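Local coordinates for toxin PAU_02230 (Photorhabdus asymbiotica subsp. asymbiotica ATCC 43949, PDB 6HV6), which is a bacterial toxin of the Photorhabdus PaTox type, represented here by a mixed helical and beta-sheet domain, at residues A[284-288]-A[289-293]; A[354-358]-A[359-363]. The protein carries 1 engineered substitution. One frame throughout, in Å; residues are numbered along the deposited sequence.

Contact 1: residues A[284-288]-A[289-293]; sequences VDAPK and HTMLI
Val284 and Met291 face each other as an antiparallel hydrogen-bonded pair in a tight beta hairpin, whose two strands run at 155° to one another and are joined by a type II turn from Ala286 to His289. Val284 N reaches Met291 O at 2.8 Å, and a nearly matching bond returns from Met291 N to Val284 O. The pair next to the turn, Ala286 with His289, is likewise bonded both ways; there His289 N donates to Ala286 O at 3.1 Å.

On the face carrying Val284, Ala286, His289 and Met291, the methionine bends at its last torsion (chi3 -75°) and swings its methyl back over the partner strand. Met291 CE thereby rests 3.7 Å from Ala286 CB and 3.9 Å from Val284 CG1, touching both with one carbon. On the other face Asp285 and Thr290 lie side by side and point the same way. Water 1 sits between them, 2.4 Å from Asp285 OD1 and 2.5 Å from Thr290 OG1, unusually short distances that leave its exact position or identity doubtful; the carboxylate also pairs with Arg283, and the hydroxyl with a bound HEPES molecule (EPE). At the turn, water 2 links Lys288 O to His289 ND1, while NE2 of the same ring bonds to Asp309 on the neighbouring strand.

The imidazole is thus gripped at both nitrogens, which fixes its rotation: one face of the hairpin is apolar round Met291 and ends in the anchored His289, the other carries Asp285 and Thr290.

Contact 2: residues A[354-358]-A[359-363]; sequences IKISG and RNLNE
Lys355 and Glu363 cross obliquely where the loop 354-358 doubles back on the start of helix 361-365. The lysine chain curls at chi2 and chi3 (-70° and -77°), bringing its ammonium group back beside the turn; NZ meets Glu363 OE1 at 3.3 Å, a salt bridge whose hydrogen bond is weak. The same oxygen is held more firmly by the backbone: Glu363 OE1 accepts from Asn360 N at 2.8 Å with its anti lone pair, on the side away from the other carboxylate oxygen. In return Glu363 N donates to Asn360 OD1 at 2.7 Å, tilted 20° from the plane of the amide carbonyl. The asparagine side chain can bend over the first helical turn because its CG lies between the backbone N and the carbonyl carbon.

Just before it in the chain, a type I' turn from Ile356 to Arg359 is closed by bonds in both directions, Ile356 N to Arg359 O at 2.7 Å and Arg359 N to Ile356 O at 2.9 Å. Arg359 bends at chi2 and chi3, and one face of its guanidinium group lies against the backbone of Glu363, with Glu363 C offset toward the rim; NH2 bonds to Ser239 of helix 235-244. Water 4 receives a weak bond from Arg359 NE and donates to Ile356 O. Ile356 CD1 approaches Leu361 CD2 at 4.2 Å. Water 3 spans from Ile354 O to Leu361 N, occupying a backbone donor of the first helical turn.

Reciprocal bonds between Asn360 and Glu363 make a capping box with Asn360 as the N-cap, and a tight two-residue turn feeds directly into this helix start.

In the fold
Contact 1 comes first along the chain and closes before contact 2 opens; their centres are 23 Å apart and their nearest atoms about 10 Å, so they do not touch. The hairpin 284-293 belongs to strands 280-286 and 289-296, inner members of the six-stranded antiparallel sheet. Residues 354-363 follow the edge strand 342-346 of that sheet and lead into helix 361-365, the last helix modelled. Helix 199-211 touches both regions: Thr290 and Leu292 pack on it from the sheet, Leu361 from the terminal helix. Helix 199-211 thus packs against both the sheet hairpin and the helix near the end of the modelled chain.

Contact 1: residues A[284-288]-A[289-293]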
loop_
_atom_site.group_PDB
_atom_site.type_symbol
_atom_site.label_atom_id
_atom_site.label_comp_id
_atom_site.label_asym_id
_atom_site.label_seq_id
_atom_site.Cartn_x
_atom_site.Cartn_y
_atom_site.Cartn_z
ATOM N N VAL A 284 14.917 3.090 4.360
ATOM C CA VAL A 284 14.381 3.532 5.649
ATOM C C VAL A 284 13.597 2.380 6.262
ATOM O O VAL A 284 12.572 1.966 5.715
ATOM C CB VAL A 284 13.486 4.775 5.508
ATOM C CG1 VAL A 284 13.021 5.260 6.904
ATOM C CG2 VAL A 284 14.239 5.901 4.811
ATOM N N ASP A 285 14.068 1.863 7.390
ATOM C CA ASP A 285 13.350 0.824 8.117
ATOM C C ASP A 285 12.529 1.470 9.226
ATOM O O ASP A 285 13.044 2.306 9.972
ATOM C CB ASP A 285 14.314 -0.203 8.716
ATOM C CG ASP A 285 15.093 -0.965 7.661
ATOM O OD1 ASP A 285 14.626 -1.037 6.494
ATOM O OD2 ASP A 285 16.172 -1.497 8.007
ATOM N N ALA A 286 11.254 1.085 9.324
ATOM C CA ALA A 286 10.319 1.662 10.292
ATOM C C ALA A 286 9.422 0.539 10.801
ATOM O O ALA A 286 9.493 -0.574 10.265
ATOM C CB ALA A 286 9.501 2.781 9.641
ATOM N N PRO A 287 8.575 0.763 11.836
ATOM C CA PRO A 287 7.726 -0.332 12.324
ATOM C C PRO A 287 6.868 -0.948 11.230
ATOM O O PRO A 287 5.959 -0.299 10.703
ATOM C CB PRO A 287 6.871 0.348 13.400
ATOM C CG PRO A 287 7.778 1.401 13.964
ATOM C CD PRO A 287 8.543 1.921 12.755
ATOM N N LYS A 288 7.177 -2.198 10.868
ATOM C CA LYS A 288 6.427 -2.955 9.851
ATOM C C LYS A 288 6.301 -2.197 8.534
ATOM O O LYS A 288 5.298 -2.309 7.824
ATOM C CB LYS A 288 5.044 -3.345 10.377
ATOM C CG LYS A 288 5.102 -4.283 11.573
ATOM C CD LYS A 288 3.733 -4.490 12.191
ATOM C CE LYS A 288 3.800 -5.504 13.324
ATOM N NZ LYS A 288 4.259 -6.844 12.839
ATOM N N HIS A 289 7.339 -1.442 8.179
ATOM C CA HIS A 289 7.282 -0.643 6.964
ATOM C C HIS A 289 8.693 -0.393 6.463
ATOM O O HIS A 289 9.653 -0.396 7.236
ATOM C CB HIS A 289 6.556 0.693 7.204
ATOM C CG HIS A 289 6.147 1.398 5.944
ATOM N ND1 HIS A 289 5.717 0.723 4.817
ATOM C CD2 HIS A 289 6.067 2.718 5.646
ATOM C CE1 HIS A 289 5.421 1.599 3.869
ATOM N NE2 HIS A 289 5.616 2.816 4.350
ATOM N N THR A 290 8.810 -0.186 5.157
ATOM C CA THR A 290 10.077 0.178 4.548
ATOM C C THR A 290 9.825 1.332 3.598
ATOM O O THR A 290 8.806 1.362 2.904
ATOM C CB THR A 290 10.705 -0.993 3.783
ATOM O OG1 THR A 290 10.833 -2.123 4.646
ATOM C CG2 THR A 290 12.091 -0.603 3.217
ATOM N N MET A 291 10.749 2.284 3.575
ATOM C CA MET A 291 10.625 3.416 2.676
ATOM C C MET A 291 12.010 3.677 2.087
ATOM O O MET A 291 12.960 2.924 2.317
ATOM C CB MET A 291 10.042 4.625 3.419
ATOM C CG MET A 291 8.588 4.425 3.924
ATOM S SD MET A 291 8.223 5.580 5.253
ATOM C CE MET A 291 9.134 4.818 6.589
ATOM N N LEU A 292 12.139 4.766 1.345
ATOM C CA LEU A 292 13.369 4.996 0.609
ATOM C C LEU A 292 13.571 6.490 0.449
ATOM O O LEU A 292 12.610 7.219 0.181
ATOM C CB LEU A 292 13.296 4.318 -0.768
ATOM C CG LEU A 292 14.447 4.606 -1.725
ATOM C CD1 LEU A 292 15.603 3.706 -1.366
ATOM C CD2 LEU A 292 13.968 4.385 -3.165
ATOM N N ILE A 293 14.814 6.947 0.598
ATOM C CA ILE A 293 15.159 8.317 0.248
ATOM C C ILE A 293 16.390 8.282 -0.638
ATOM O O ILE A 293 17.278 7.438 -0.462
ATOM C CB ILE A 293 15.373 9.218 1.486
ATOM C CG1 ILE A 293 16.463 8.674 2.395
ATOM C CG2 ILE A 293 14.080 9.338 2.282
ATOM C CD1 ILE A 293 16.469 9.350 3.765
HETATM O O HOH W 1 12.749 -2.549 6.259
HETATM O O HOH W 2 4.447 -1.870 4.924
#

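Contact 2: residues A[354-358]-A[359-363]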
loop_
_atom_site.group_PDB
_atom_site.type_symbol
_atom_site.label_atom_id
_atom_site.label_comp_id
_atom_site.label_asym_id
_atom_site.label_seq_id
_atom_site.Cartn_x
_atom_site.Cartn_y
_atom_site.Cartn_z
ATOM N N ILE A 354 22.975 -9.914 -9.266
ATOM C CA ILE A 354 21.963 -10.405 -8.334
ATOM C C ILE A 354 20.715 -10.796 -9.111
ATOM O O ILE A 354 20.129 -9.976 -9.827
ATOM C CB ILE A 354 21.651 -9.355 -7.266
ATOM C CG1 ILE A 354 22.898 -9.123 -6.412
ATOM C CG2 ILE A 354 20.447 -9.787 -6.423
ATOM C CD1 ILE A 354 22.844 -7.851 -5.582
ATOM N N LYS A 355 20.305 -12.052 -8.973
ATOM C CA LYS A 355 19.209 -12.609 -9.752
ATOM C C LYS A 355 18.075 -13.005 -8.822
ATOM O O LYS A 355 18.293 -13.717 -7.838
ATOM C CB LYS A 355 19.681 -13.817 -10.568
ATOM C CG LYS A 355 20.891 -13.523 -11.446
ATOM C CD LYS A 355 20.540 -12.610 -12.615
ATOM C CE LYS A 355 19.822 -13.381 -13.718
ATOM N NZ LYS A 355 19.670 -12.603 -14.987
ATOM N N ILE A 356 16.872 -12.540 -9.136
ATOM C CA ILE A 356 15.662 -12.864 -8.393
ATOM C C ILE A 356 14.828 -13.765 -9.297
ATOM O O ILE A 356 14.279 -13.310 -10.309
ATOM C CB ILE A 356 14.902 -11.598 -7.964
ATOM C CG1 ILE A 356 15.532 -10.995 -6.707
ATOM C CG2 ILE A 356 13.448 -11.886 -7.685
ATOM C CD1 ILE A 356 16.773 -10.203 -6.963
ATOM N N SER A 357 14.767 -15.055 -8.951
ATOM C CA SER A 357 14.135 -16.077 -9.793
ATOM C C SER A 357 14.653 -16.005 -11.223
ATOM O O SER A 357 13.892 -16.106 -12.187
ATOM C CB SER A 357 12.611 -15.961 -9.774
ATOM O OG SER A 357 12.109 -15.876 -8.453
ATOM N N GLY A 358 15.962 -15.817 -11.366
ATOM C CA GLY A 358 16.567 -15.752 -12.680
ATOM C C GLY A 358 16.461 -14.419 -13.387
ATOM O O GLY A 358 16.884 -14.319 -14.543
ATOM N N ARG A 359 15.913 -13.392 -12.740
ATOM C CA ARG A 359 15.765 -12.073 -13.341
ATOM C C ARG A 359 16.553 -11.055 -12.530
ATOM O O ARG A 359 16.459 -11.035 -11.299
ATOM C CB ARG A 359 14.286 -11.657 -13.419
ATOM C CG ARG A 359 13.428 -12.536 -14.339
ATOM C CD ARG A 359 12.305 -11.748 -15.038
ATOM N NE ARG A 359 11.311 -11.208 -14.110
ATOM C CZ ARG A 359 10.260 -10.470 -14.474
ATOM N NH1 ARG A 359 10.063 -10.179 -15.753
ATOM N NH2 ARG A 359 9.408 -10.016 -13.555
ATOM N N ASN A 360 17.331 -10.219 -13.214
ATOM C CA ASN A 360 17.953 -9.075 -12.561
ATOM C C ASN A 360 16.921 -7.957 -12.380
ATOM O O ASN A 360 15.792 -8.027 -12.878
ATOM C CB ASN A 360 19.159 -8.582 -13.363
ATOM C CG ASN A 360 18.804 -8.214 -14.796
ATOM O OD1 ASN A 360 17.877 -7.441 -15.040
ATOM N ND2 ASN A 360 19.541 -8.775 -15.754
ATOM N N LEU A 361 17.311 -6.913 -11.650
ATOM C CA LEU A 361 16.340 -5.866 -11.352
ATOM C C LEU A 361 15.870 -5.170 -12.623
ATOM O O LEU A 361 14.713 -4.735 -12.695
ATOM C CB LEU A 361 16.913 -4.846 -10.365
ATOM C CG LEU A 361 17.260 -5.282 -8.939
ATOM C CD1 LEU A 361 17.368 -4.057 -8.017
ATOM C CD2 LEU A 361 16.249 -6.280 -8.383
ATOM N N ASN A 362 16.732 -5.077 -13.642
ATOM C CA ASN A 362 16.318 -4.448 -14.894
ATOM C C ASN A 362 15.235 -5.267 -15.586
ATOM O O ASN A 362 14.234 -4.719 -16.065
ATOM C CB ASN A 362 17.520 -4.265 -15.820
ATOM C CG ASN A 362 18.265 -2.972 -15.565
ATOM O OD1 ASN A 362 17.756 -2.055 -14.924
ATOM N ND2 ASN A 362 19.475 -2.885 -16.096
ATOM N N GLU A 363 15.420 -6.587 -15.648
ATOM C CA GLU A 363 14.431 -7.442 -16.291
ATOM C C GLU A 363 13.115 -7.442 -15.528
ATOM O O GLU A 363 12.051 -7.613 -16.133
ATOM C CB GLU A 363 14.980 -8.863 -16.418
ATOM C CG GLU A 363 16.218 -8.956 -17.298
ATOM C CD GLU A 363 16.953 -10.271 -17.148
ATOM O OE1 GLU A 363 17.209 -10.686 -16.000
ATOM O OE2 GLU A 363 17.270 -10.893 -18.184
HETATM O O HOH W 3 19.869 -7.417 -9.658
HETATM O O HOH W 4 11.601 -12.748 -11.039
#